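Local coordinates for acetyl-CoA acetyltransferase (Bacillus anthracis, PDB 3SS6), which probably catalyses the reversible thiolase reaction, condensing two acetyl-CoA molecules into acetoacetyl-CoA and free coenzyme A, at residues R14-T19 / V202-K207; V112-G117 / V257-S262; G160-N165 / K288-G293; R183-A188 / D218-A223; E310-L315 / K374-L379. All coordinates share one frame; numbering follows the deposited sequence.

Along the chain, contacts 1 and 2 open first, contact 4 is nested inside the loops closed by contacts 2 and 3, and contact 5 comes last. Contacts 1, 2 and 5 all reach the large mixed sheet. Contacts 1 and 2 meet it on neighbouring strands, 7-19 and 252-262, with centres about 20 Å apart. Contact 5 lies at its other end, on strands 374-381 and 314-317. Contact 4 touches contact 1 through the salt bridge R14-D218; their centres are about 17 Å apart. Contact 3 joins the N-terminal to the C-terminal thiolase family region, its centre about 30 Å from that of contact 1. Together they tie the sheet to the helices and loops around it.

Contact 1 of 5, residues R14-T19 / V202-K207; sequences RSPIGT and VPITIK
V202 N donates a hydrogen bond to R14 O at 2.8 Å. It is nearly straight, 166° at the hydrogen. It is the one hydrogen bond between residues 14-19 and 202-207.

The rest is packing. P16 CD sits 3.4 Å from V202 O, so the CD corner of the ring touches that carbonyl oxygen. The same CD is 4.0 Å from I204 CG1. I204 CB points toward the other segment, and CG1 lies beside its own backbone N (chi1 -54°). From there its CG1 meets S15 CB at 3.8 Å, and CD1 is equally near that carbon.

The polar side chains of R14 and S15 bond to their own segment and to residues outside it. S15 OG donates to P16 O at 2.8 Å from above the carbonyl plane, and it also bonds S255 N. R14 NH1 reaches S15 O at 3.1 Å, but its stronger partner is D218, in a salt bridge. R14 NE bonds Q200 OE1.

All five touching residues are buried. S15 rests on L32 and V36 of helix 29-43, and I204 on P35 of the same helix. P16 leans on F215 of strand 212-215, the hairpin partner of strand 204-207. R14 packs on helix 352-370.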
# COMPACT_ATOMS: atom_id res chain seq x y z
N ARG A 14 22.74 -1.37 27.99
CA ARG A 14 21.50 -1.45 27.21
C ARG A 14 20.84 -0.10 27.13
O ARG A 14 21.09 0.77 27.95
CB ARG A 14 20.54 -2.43 27.87
CG ARG A 14 20.08 -2.01 29.29
CD ARG A 14 19.02 -2.99 29.81
NE ARG A 14 18.43 -2.69 31.12
CZ ARG A 14 17.35 -1.92 31.31
NH1 ARG A 14 16.77 -1.28 30.28
NH2 ARG A 14 16.85 -1.76 32.53
N SER A 15 19.99 0.10 26.13
CA SER A 15 19.13 1.27 26.14
C SER A 15 18.07 1.05 27.21
O SER A 15 17.87 -0.08 27.66
CB SER A 15 18.44 1.43 24.77
OG SER A 15 17.47 0.40 24.57
N PRO A 16 17.37 2.12 27.62
CA PRO A 16 16.13 1.84 28.35
C PRO A 16 15.17 1.18 27.36
O PRO A 16 15.37 1.29 26.14
CB PRO A 16 15.61 3.24 28.75
CG PRO A 16 16.69 4.23 28.34
CD PRO A 16 17.48 3.54 27.25
N ILE A 17 14.14 0.52 27.88
CA ILE A 17 13.18 -0.16 27.01
C ILE A 17 11.96 0.73 26.81
O ILE A 17 11.29 1.11 27.78
CB ILE A 17 12.78 -1.53 27.59
CG1 ILE A 17 14.01 -2.44 27.70
CG2 ILE A 17 11.70 -2.18 26.71
CD1 ILE A 17 13.80 -3.67 28.56
N GLY A 18 11.70 1.07 25.55
CA GLY A 18 10.55 1.88 25.19
C GLY A 18 9.27 1.08 25.02
O GLY A 18 9.30 -0.12 24.73
N THR A 19 8.13 1.73 25.24
CA THR A 19 6.83 1.11 24.99
C THR A 19 6.43 1.32 23.54
O THR A 19 6.95 2.21 22.87
CB THR A 19 5.72 1.67 25.90
OG1 THR A 19 5.65 3.09 25.75
CG2 THR A 19 6.00 1.33 27.35
N VAL A 202 22.16 3.13 28.92
CA VAL A 202 22.72 4.16 28.06
C VAL A 202 21.56 5.01 27.55
O VAL A 202 20.68 4.50 26.86
CB VAL A 202 23.38 3.51 26.83
CG1 VAL A 202 23.95 4.56 25.90
CG2 VAL A 202 24.48 2.53 27.28
N PRO A 203 21.55 6.30 27.89
CA PRO A 203 20.44 7.14 27.42
C PRO A 203 20.47 7.31 25.91
O PRO A 203 21.55 7.38 25.31
CB PRO A 203 20.68 8.48 28.12
CG PRO A 203 22.13 8.47 28.47
CD PRO A 203 22.46 7.04 28.78
N ILE A 204 19.30 7.36 25.30
CA ILE A 204 19.20 7.52 23.86
C ILE A 204 18.68 8.92 23.58
O ILE A 204 17.70 9.34 24.18
CB ILE A 204 18.20 6.52 23.26
CG1 ILE A 204 18.54 5.08 23.69
CG2 ILE A 204 18.12 6.68 21.73
CD1 ILE A 204 19.88 4.58 23.15
N THR A 205 19.34 9.64 22.67
CA THR A 205 18.87 10.96 22.29
C THR A 205 18.11 10.82 20.98
O THR A 205 18.68 10.38 19.98
CB THR A 205 20.02 11.99 22.14
OG1 THR A 205 20.66 12.18 23.41
CG2 THR A 205 19.48 13.33 21.66
N ILE A 206 16.82 11.14 21.00
CA ILE A 206 16.00 11.06 19.80
C ILE A 206 15.86 12.45 19.22
O ILE A 206 15.37 13.36 19.88
CB ILE A 206 14.59 10.50 20.07
CG1 ILE A 206 14.66 9.12 20.73
CG2 ILE A 206 13.79 10.38 18.77
CD1 ILE A 206 14.58 9.13 22.23
N LYS A 207 16.30 12.61 17.97
CA LYS A 207 16.15 13.89 17.30
C LYS A 207 14.78 13.93 16.65
O LYS A 207 14.58 13.36 15.57
CB LYS A 207 17.26 14.10 16.27
CG LYS A 207 18.66 14.12 16.86
CD LYS A 207 19.64 14.89 15.98
CE LYS A 207 21.07 14.76 16.48
NZ LYS A 207 21.21 15.21 17.90

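Contact 2 of 5, residues V112-G117 / V257-S262; sequences VVVAGG and VLVLMS
V112 and M261 lie side by side and point to the same face of the sheet. V112 CG2 is 4.1 Å from M261 CB. V114 and V259 share that face, with V114 CG2 and V259 CG2 4.3 Å apart. V112 CG1 comes equally near V259 CG1, so V259 has a methyl near each of the two valines.

The other face carries V113, A115, L258 and L260. L260 has CG beside its own backbone N (chi1 -59°). Its CD1 then bends over the neighbouring strand and meets A115 CB at 3.9 Å.

The strands run antiparallel. Two hydrogen-bonded pairs, V113 with L260 and A115 with L258, give four backbone bonds. The shortest is L258 N to A115 O, 2.7 Å. V114 with V259, between them, is a non-hydrogen-bonded pair; V112 with M261 and G116 with V257 flank them. V114 CA lies 3.4 Å from L258 O in a CA-H...O contact. At G116, which has no side chain, the CA is 4.3 Å from V257 CA.

Helix 93-107 packs on the A115 and L258 face, and helix 29-43 on the V114 side. The side chains meeting across the strands are all aliphatic, apart from the thioether of M261. Backbone groups of V113, A115, L258 and L260 bond across, and V114 and G116 bond strand 53-57. The join is thus a hydrophobic layer between helices, as expected in a thiolase core.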
# COMPACT_ATOMS: atom_id res chain seq x y z
N VAL A 112 38.19 -10.00 19.94
CA VAL A 112 37.23 -9.09 20.57
C VAL A 112 35.96 -9.07 19.72
O VAL A 112 36.02 -8.82 18.52
CB VAL A 112 37.79 -7.65 20.64
CG1 VAL A 112 36.76 -6.69 21.24
CG2 VAL A 112 39.06 -7.62 21.48
N VAL A 113 34.80 -9.33 20.33
CA VAL A 113 33.53 -9.24 19.61
C VAL A 113 32.54 -8.42 20.41
O VAL A 113 32.46 -8.56 21.63
CB VAL A 113 32.93 -10.64 19.38
CG1 VAL A 113 31.60 -10.53 18.59
CG2 VAL A 113 33.91 -11.53 18.65
N VAL A 114 31.80 -7.55 19.72
CA VAL A 114 30.71 -6.79 20.34
C VAL A 114 29.42 -7.48 19.90
O VAL A 114 29.17 -7.64 18.71
CB VAL A 114 30.73 -5.33 19.89
CG1 VAL A 114 29.54 -4.59 20.47
CG2 VAL A 114 32.04 -4.66 20.33
N ALA A 115 28.61 -7.91 20.86
CA ALA A 115 27.46 -8.74 20.50
C ALA A 115 26.27 -8.43 21.37
O ALA A 115 26.41 -8.08 22.54
CB ALA A 115 27.82 -10.22 20.63
N GLY A 116 25.09 -8.55 20.79
CA GLY A 116 23.87 -8.33 21.55
C GLY A 116 22.69 -8.38 20.61
O GLY A 116 22.66 -9.20 19.68
N GLY A 117 21.72 -7.52 20.85
CA GLY A 117 20.51 -7.56 20.06
C GLY A 117 19.77 -6.24 20.08
O GLY A 117 20.04 -5.37 20.90
N VAL A 257 24.00 -4.61 24.45
CA VAL A 257 25.27 -4.95 23.83
C VAL A 257 26.27 -5.37 24.91
O VAL A 257 26.33 -4.75 25.97
CB VAL A 257 25.83 -3.70 23.09
CG1 VAL A 257 27.20 -3.95 22.54
CG2 VAL A 257 24.89 -3.28 21.94
N LEU A 258 27.03 -6.43 24.64
CA LEU A 258 28.14 -6.82 25.51
C LEU A 258 29.44 -6.69 24.72
O LEU A 258 29.45 -6.85 23.49
CB LEU A 258 28.01 -8.27 25.95
CG LEU A 258 26.98 -8.67 27.01
CD1 LEU A 258 25.56 -8.32 26.55
CD2 LEU A 258 27.13 -10.16 27.25
N VAL A 259 30.55 -6.43 25.42
CA VAL A 259 31.86 -6.57 24.80
C VAL A 259 32.46 -7.86 25.35
O VAL A 259 32.53 -8.05 26.57
CB VAL A 259 32.80 -5.38 25.12
CG1 VAL A 259 34.20 -5.64 24.54
CG2 VAL A 259 32.22 -4.06 24.58
N LEU A 260 32.84 -8.76 24.44
CA LEU A 260 33.41 -10.04 24.83
C LEU A 260 34.82 -10.16 24.27
O LEU A 260 35.10 -9.64 23.18
CB LEU A 260 32.56 -11.20 24.28
CG LEU A 260 31.10 -11.23 24.74
CD1 LEU A 260 30.16 -10.53 23.71
CD2 LEU A 260 30.66 -12.66 24.95
N MET A 261 35.70 -10.85 24.98
CA MET A 261 37.03 -11.09 24.46
C MET A 261 37.61 -12.35 25.10
O MET A 261 37.02 -12.91 26.02
CB MET A 261 37.95 -9.88 24.70
CG MET A 261 38.21 -9.59 26.19
SD MET A 261 39.22 -8.10 26.42
CE MET A 261 38.07 -6.85 25.83
N SER A 262 38.74 -12.83 24.59
CA SER A 262 39.38 -13.97 25.23
C SER A 262 39.89 -13.53 26.60
O SER A 262 40.22 -12.36 26.81
CB SER A 262 40.54 -14.50 24.38
OG SER A 262 41.59 -13.55 24.30

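Contact 3 of 5, residues G160-N165 / K288-G293; sequences GETAEN and KIMGIG
K288 O is gripped by helix 159-170. N165 ND2 donates to it at 2.9 Å in an almost straight bond (175°), with the oxygen in the amide plane. T162 CA adds a CA-H...O contact to the same oxygen at 3.5 Å; T162 CB is 3.3 Å from it. At its other end the N165 amide accepts through OD1 from R238 NH2.

T162 CB points toward the 3-10 segment 288-292. Its OG1 stands between the backbone N and carbonyl carbon (chi1 76°). There it bonds M159 O one turn back. A water donates to OG1 at 2.9 Å and accepts from G291 N, bridging helix and segment. M290 bends at chi2 and crosses T162 at about a right angle, its CE 3.5 Å from T162 OG1. I289 CG2 touches N165 CB at 3.9 Å; the I289 side chain also rests on L166 and Q169.

This joins helix 159-170 of the N-terminal thiolase region to the segment before helix 294-305 of the C-terminal one. One hydrogen bond from the N165 side-chain amide and one water fasten the segment, with van der Waals contacts of M290 and I289 around them. Both use backbone groups, K288 O and G291 N, so the hold depends on backbone shape.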
# COMPACT_ATOMS: atom_id res chain seq x y z
N GLY A 160 0.36 -15.87 22.01
CA GLY A 160 -0.56 -15.86 23.14
C GLY A 160 -1.40 -17.12 23.23
O GLY A 160 -1.75 -17.58 24.32
N GLU A 161 -1.74 -17.68 22.07
CA GLU A 161 -2.46 -18.95 22.05
C GLU A 161 -1.56 -20.09 22.54
O GLU A 161 -2.02 -20.97 23.26
CB GLU A 161 -3.02 -19.24 20.66
CG GLU A 161 -3.86 -18.10 20.10
CD GLU A 161 -4.41 -18.39 18.71
OE1 GLU A 161 -4.06 -17.64 17.77
OE2 GLU A 161 -5.20 -19.36 18.58
N THR A 162 -0.27 -20.07 22.18
CA THR A 162 0.64 -21.10 22.68
C THR A 162 0.77 -21.00 24.20
O THR A 162 0.99 -21.99 24.88
CB THR A 162 2.05 -21.06 22.02
OG1 THR A 162 2.83 -19.98 22.57
CG2 THR A 162 1.94 -20.89 20.51
N ALA A 163 0.61 -19.78 24.72
CA ALA A 163 0.61 -19.57 26.16
C ALA A 163 -0.62 -20.22 26.79
O ALA A 163 -0.51 -20.89 27.83
CB ALA A 163 0.66 -18.07 26.48
N GLU A 164 -1.78 -20.06 26.15
CA GLU A 164 -3.00 -20.68 26.67
C GLU A 164 -2.87 -22.19 26.64
O GLU A 164 -3.46 -22.88 27.47
CB GLU A 164 -4.24 -20.24 25.88
CG GLU A 164 -4.74 -18.82 26.20
CD GLU A 164 -5.51 -18.74 27.52
OE1 GLU A 164 -5.68 -19.78 28.18
OE2 GLU A 164 -5.94 -17.62 27.89
N ASN A 165 -2.12 -22.72 25.68
CA ASN A 165 -1.88 -24.16 25.64
C ASN A 165 -1.16 -24.61 26.90
O ASN A 165 -1.45 -25.66 27.46
CB ASN A 165 -1.09 -24.57 24.40
CG ASN A 165 -1.91 -24.48 23.12
OD1 ASN A 165 -3.14 -24.53 23.15
ND2 ASN A 165 -1.22 -24.35 21.98
N LYS A 288 3.83 -25.54 19.37
CA LYS A 288 2.53 -25.24 19.97
C LYS A 288 2.61 -24.96 21.47
O LYS A 288 1.69 -24.39 22.05
CB LYS A 288 1.52 -26.35 19.68
CG LYS A 288 1.08 -26.41 18.23
CD LYS A 288 0.10 -27.54 18.03
CE LYS A 288 -0.27 -27.69 16.57
NZ LYS A 288 -1.20 -28.84 16.36
N ILE A 289 3.72 -25.37 22.08
CA ILE A 289 4.00 -25.01 23.47
C ILE A 289 5.42 -24.47 23.60
O ILE A 289 6.15 -24.81 24.54
CB ILE A 289 3.81 -26.21 24.41
CG1 ILE A 289 4.51 -27.45 23.84
CG2 ILE A 289 2.32 -26.50 24.60
CD1 ILE A 289 4.74 -28.55 24.87
N MET A 290 5.79 -23.60 22.66
CA MET A 290 7.14 -23.03 22.60
C MET A 290 7.61 -22.45 23.93
O MET A 290 8.81 -22.38 24.19
CB MET A 290 7.23 -21.97 21.49
CG MET A 290 6.39 -20.72 21.72
SD MET A 290 7.30 -19.45 22.62
CE MET A 290 5.93 -18.43 23.20
N GLY A 291 6.68 -22.05 24.79
CA GLY A 291 7.04 -21.36 26.01
C GLY A 291 7.82 -22.21 27.00
O GLY A 291 8.48 -21.68 27.88
N ILE A 292 7.75 -23.53 26.83
CA ILE A 292 8.42 -24.48 27.74
C ILE A 292 9.90 -24.68 27.40
O ILE A 292 10.64 -25.33 28.14
CB ILE A 292 7.72 -25.84 27.75
CG1 ILE A 292 8.04 -26.61 29.03
CG2 ILE A 292 8.12 -26.67 26.52
CD1 ILE A 292 7.58 -25.89 30.29
N GLY A 293 10.33 -24.14 26.27
CA GLY A 293 11.71 -24.28 25.83
C GLY A 293 12.79 -24.19 26.90
O GLY A 293 13.73 -24.99 26.89
O HOH W 1 3.86 -21.30 24.90

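Contact 4 of 5, residues R183-A188 / D218-A223; sequences RSHTLA and DEHPRA. With SO4 (sulfate ion), chain C; SO4 (sulfate ion), chain D.
H185 meets P221 and R222 where helix 174-194 packs on the loop 218-223 that leads to helix 227-231. H185 CB points toward the loop, with CG beside the backbone N (chi1 -76°). R222 N donates to H185 ND1 at 3.0 Å, with an angle of 153° at the hydrogen. The donor lies close to the ring plane, at the ring edge. Because ND1 accepts here, the ring is probably neutral. H220 O also stands near that edge, 3.7 Å from H185 CE1. P221 CA lies obliquely, 3.6 Å from ND1 of H185.

One turn further along the helix, A188 CB touches P221 CG at 3.8 Å. The proline ring also rests on L189 and I192 of the same helix and on L348. R222 lays its CB beside the H185 ring and then bends away at chi3; its NE forms a salt bridge with D224.

Two sulfates, probably from the crystallisation liquor, lie nearby, one on each segment. One accepts from A223 N at 2.8 Å through O1, and D224 N also bonds a sulfate. The other meets the R183 guanidinium edge. R183 NH2 donates to its O3 at 3.1 Å, and the two bonds from NE are weak. R183 is braced on one face by L187 CD1, which sits 3.4 Å above the guanidinium centre.

The loop is held further back by E219 OE2, which bonds T19 N on strand 7-19. Helix and irregular loop are joined by one side-chain bond and proline packing, consistent with the loop domain inserted in the N-terminal half of thiolases.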
# COMPACT_ATOMS: atom_id res chain seq x y z
N ARG A 183 4.01 -8.73 40.33
CA ARG A 183 5.37 -8.84 40.83
C ARG A 183 6.35 -8.22 39.84
O ARG A 183 7.28 -7.50 40.23
CB ARG A 183 5.73 -10.31 41.04
CG ARG A 183 7.16 -10.57 41.47
CD ARG A 183 7.40 -12.06 41.58
NE ARG A 183 8.73 -12.37 42.11
CZ ARG A 183 9.83 -12.50 41.38
NH1 ARG A 183 9.78 -12.33 40.06
NH2 ARG A 183 10.98 -12.79 41.97
N SER A 184 6.13 -8.49 38.56
CA SER A 184 7.03 -8.02 37.51
C SER A 184 7.10 -6.50 37.50
O SER A 184 8.19 -5.91 37.47
CB SER A 184 6.60 -8.58 36.14
OG SER A 184 7.67 -8.51 35.21
N HIS A 185 5.94 -5.84 37.55
CA HIS A 185 5.92 -4.38 37.60
C HIS A 185 6.49 -3.87 38.91
O HIS A 185 7.26 -2.91 38.92
CB HIS A 185 4.50 -3.86 37.43
CG HIS A 185 4.00 -3.93 36.02
ND1 HIS A 185 4.11 -2.87 35.14
CD2 HIS A 185 3.38 -4.92 35.34
CE1 HIS A 185 3.59 -3.21 33.97
NE2 HIS A 185 3.14 -4.45 34.07
N THR A 186 6.09 -4.50 40.01
CA THR A 186 6.47 -4.01 41.33
C THR A 186 7.99 -4.04 41.54
O THR A 186 8.59 -3.06 42.02
CB THR A 186 5.78 -4.81 42.45
OG1 THR A 186 4.36 -4.65 42.35
CG2 THR A 186 6.22 -4.30 43.82
N LEU A 187 8.61 -5.17 41.19
CA LEU A 187 10.05 -5.32 41.34
C LEU A 187 10.82 -4.42 40.38
O LEU A 187 11.86 -3.87 40.75
CB LEU A 187 10.47 -6.79 41.18
CG LEU A 187 9.91 -7.71 42.27
CD1 LEU A 187 10.37 -9.15 42.03
CD2 LEU A 187 10.33 -7.25 43.66
N ALA A 188 10.30 -4.24 39.16
CA ALA A 188 10.93 -3.33 38.21
C ALA A 188 10.91 -1.89 38.74
O ALA A 188 11.93 -1.21 38.73
CB ALA A 188 10.26 -3.41 36.83
N ASP A 218 13.37 3.18 31.69
CA ASP A 218 12.42 2.18 31.18
C ASP A 218 11.00 2.70 31.35
O ASP A 218 10.62 3.17 32.42
CB ASP A 218 12.60 0.88 31.97
CG ASP A 218 13.97 0.25 31.76
OD1 ASP A 218 14.37 0.03 30.59
OD2 ASP A 218 14.64 -0.04 32.78
N GLU A 219 10.19 2.61 30.29
CA GLU A 219 8.88 3.24 30.39
C GLU A 219 7.71 2.27 30.46
O GLU A 219 6.56 2.70 30.62
CB GLU A 219 8.68 4.35 29.34
CG GLU A 219 8.76 3.85 27.93
CD GLU A 219 8.47 4.91 26.86
OE1 GLU A 219 8.16 6.09 27.15
OE2 GLU A 219 8.54 4.54 25.69
N HIS A 220 7.99 0.97 30.39
CA HIS A 220 6.90 -0.02 30.46
C HIS A 220 6.34 -0.24 31.88
O HIS A 220 5.15 -0.47 32.03
CB HIS A 220 7.31 -1.37 29.85
CG HIS A 220 6.15 -2.21 29.42
ND1 HIS A 220 5.51 -2.01 28.21
CD2 HIS A 220 5.49 -3.22 30.03
CE1 HIS A 220 4.51 -2.88 28.09
NE2 HIS A 220 4.48 -3.62 29.18
N PRO A 221 7.19 -0.20 32.91
CA PRO A 221 6.63 -0.46 34.25
C PRO A 221 5.57 0.57 34.62
O PRO A 221 5.75 1.76 34.34
CB PRO A 221 7.85 -0.35 35.16
CG PRO A 221 8.99 -0.84 34.27
CD PRO A 221 8.67 -0.19 32.93
N ARG A 222 4.49 0.11 35.24
CA ARG A 222 3.34 0.96 35.55
C ARG A 222 2.98 0.94 37.02
O ARG A 222 2.65 -0.11 37.56
CB ARG A 222 2.10 0.50 34.78
CG ARG A 222 2.21 0.53 33.27
CD ARG A 222 0.97 -0.16 32.66
NE ARG A 222 -0.28 0.52 33.02
CZ ARG A 222 -1.49 0.08 32.70
NH1 ARG A 222 -1.64 -1.04 32.01
NH2 ARG A 222 -2.57 0.76 33.07
N ALA A 223 3.00 2.10 37.65
CA ALA A 223 2.59 2.19 39.05
C ALA A 223 1.10 1.90 39.22
O ALA A 223 0.65 1.52 40.31
CB ALA A 223 2.94 3.56 39.61
S SO4 C . 2.33 4.82 35.50
O1 SO4 C . 3.61 4.31 36.02
O2 SO4 C . 2.26 6.26 35.75
O3 SO4 C . 2.25 4.57 34.06
O4 SO4 C . 1.21 4.16 36.17
S SO4 D . 9.31 -13.63 45.40
O1 SO4 D . 9.46 -13.93 46.82
O2 SO4 D . 8.00 -13.03 45.16
O3 SO4 D . 10.36 -12.70 45.00
O4 SO4 D . 9.43 -14.86 44.63

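Contact 5 of 5, residues E310-L315 / K374-L379; sequences EDADLL and KGIASL
D313 and K374 hold each other by two bonds. D313 N donates to K374 O at 2.8 Å, and K374 N donates to D313 OD2 at 2.9 Å. The second is nearly straight, 171°. It meets the carboxylate on its anti side. D313 CG lies beside its own backbone N (chi1 -66°), which brings OD2 to the start of the strand. E373 N bonds OD2 as well.

K374 O has a second donor. L314 N approaches it at 3.2 Å, nearly along the C=O axis. I376 N then donates to L314 O at 3.1 Å, in the carbonyl plane. These last two bonds set the parallel ladder, in which L314 pairs with G375 and L315 with I376. Strand 314-317 is an outermost strand of the sheet within this chain. The connection to strand 374-381 holds helices 322-332, 345-348 and 352-370 and makes a beta-alpha-beta crossover of the C-terminal thiolase half. L314 packs on L363, E366 and L367 of helix 352-370.

Carbon packing lies on the face of L315 and I376. They run side by side, with L315 CD2 4.1 Å from I376 CD1. A312 CB meets the same CD1 at 3.7 Å. I376 also touches L302 of helix 294-305 and F390 of strand 385-393. Farther out, K374 CD lies 3.7 Å from D311 O and 4.2 Å from D311 CB. D311 OD2 bonds S308 N.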
# COMPACT_ATOMS: atom_id res chain seq x y z
N GLU A 310 20.32 -25.89 41.82
CA GLU A 310 20.46 -25.25 43.12
C GLU A 310 21.71 -24.39 43.24
O GLU A 310 21.75 -23.44 44.03
CB GLU A 310 20.44 -26.31 44.23
CG GLU A 310 19.10 -27.03 44.41
CD GLU A 310 18.60 -27.71 43.14
OE1 GLU A 310 19.38 -28.47 42.50
OE2 GLU A 310 17.42 -27.49 42.78
N ASP A 311 22.75 -24.72 42.47
CA ASP A 311 23.99 -23.95 42.48
C ASP A 311 23.82 -22.53 41.93
O ASP A 311 24.57 -21.63 42.29
CB ASP A 311 25.09 -24.66 41.67
CG ASP A 311 25.53 -25.97 42.29
OD1 ASP A 311 25.27 -26.19 43.49
OD2 ASP A 311 26.16 -26.77 41.58
N ALA A 312 22.84 -22.33 41.04
CA ALA A 312 22.64 -21.01 40.45
C ALA A 312 22.24 -20.03 41.54
O ALA A 312 21.35 -20.31 42.35
CB ALA A 312 21.60 -21.06 39.34
N ASP A 313 22.90 -18.88 41.58
CA ASP A 313 22.58 -17.84 42.56
C ASP A 313 21.41 -16.96 42.11
O ASP A 313 20.58 -16.56 42.93
CB ASP A 313 23.81 -16.99 42.84
CG ASP A 313 24.91 -17.77 43.53
OD1 ASP A 313 24.62 -18.42 44.56
OD2 ASP A 313 26.06 -17.75 43.04
N LEU A 314 21.38 -16.65 40.81
CA LEU A 314 20.29 -15.88 40.22
C LEU A 314 19.94 -16.43 38.85
O LEU A 314 20.81 -16.93 38.14
CB LEU A 314 20.68 -14.42 40.05
CG LEU A 314 20.85 -13.58 41.33
CD1 LEU A 314 21.28 -12.18 40.93
CD2 LEU A 314 19.57 -13.53 42.16
N LEU A 315 18.67 -16.31 38.48
CA LEU A 315 18.24 -16.66 37.14
C LEU A 315 17.43 -15.53 36.53
O LEU A 315 16.66 -14.84 37.22
CB LEU A 315 17.40 -17.95 37.13
CG LEU A 315 18.01 -19.27 37.64
CD1 LEU A 315 17.85 -19.39 39.15
CD2 LEU A 315 17.35 -20.47 36.94
N LYS A 374 27.05 -17.28 40.39
CA LYS A 374 26.51 -18.10 39.30
C LYS A 374 25.15 -17.66 38.78
O LYS A 374 24.20 -17.51 39.55
CB LYS A 374 26.45 -19.57 39.74
CG LYS A 374 27.81 -20.20 40.01
CD LYS A 374 27.70 -21.69 40.26
CE LYS A 374 29.07 -22.33 40.45
NZ LYS A 374 29.75 -21.84 41.68
N GLY A 375 25.07 -17.46 37.47
CA GLY A 375 23.85 -16.97 36.83
C GLY A 375 23.41 -17.84 35.67
O GLY A 375 24.24 -18.39 34.94
N ILE A 376 22.10 -17.97 35.50
CA ILE A 376 21.54 -18.60 34.31
C ILE A 376 20.58 -17.63 33.67
O ILE A 376 19.70 -17.09 34.35
CB ILE A 376 20.75 -19.87 34.68
CG1 ILE A 376 21.66 -20.89 35.36
CG2 ILE A 376 20.12 -20.47 33.43
CD1 ILE A 376 20.91 -22.13 35.89
N ALA A 377 20.73 -17.40 32.37
CA ALA A 377 19.77 -16.60 31.62
C ALA A 377 19.17 -17.50 30.54
O ALA A 377 19.89 -18.19 29.82
CB ALA A 377 20.42 -15.39 30.99
N SER A 378 17.85 -17.50 30.42
CA SER A 378 17.21 -18.42 29.49
C SER A 378 15.88 -17.87 29.01
O SER A 378 15.20 -17.15 29.73
CB SER A 378 16.99 -19.77 30.17
OG SER A 378 16.42 -20.73 29.28
N LEU A 379 15.51 -18.22 27.78
CA LEU A 379 14.22 -17.76 27.28
C LEU A 379 13.64 -18.66 26.22
O LEU A 379 14.37 -19.37 25.55
CB LEU A 379 14.31 -16.30 26.81
CG LEU A 379 15.04 -15.92 25.52
CD1 LEU A 379 14.94 -14.41 25.39
CD2 LEU A 379 16.49 -16.36 25.55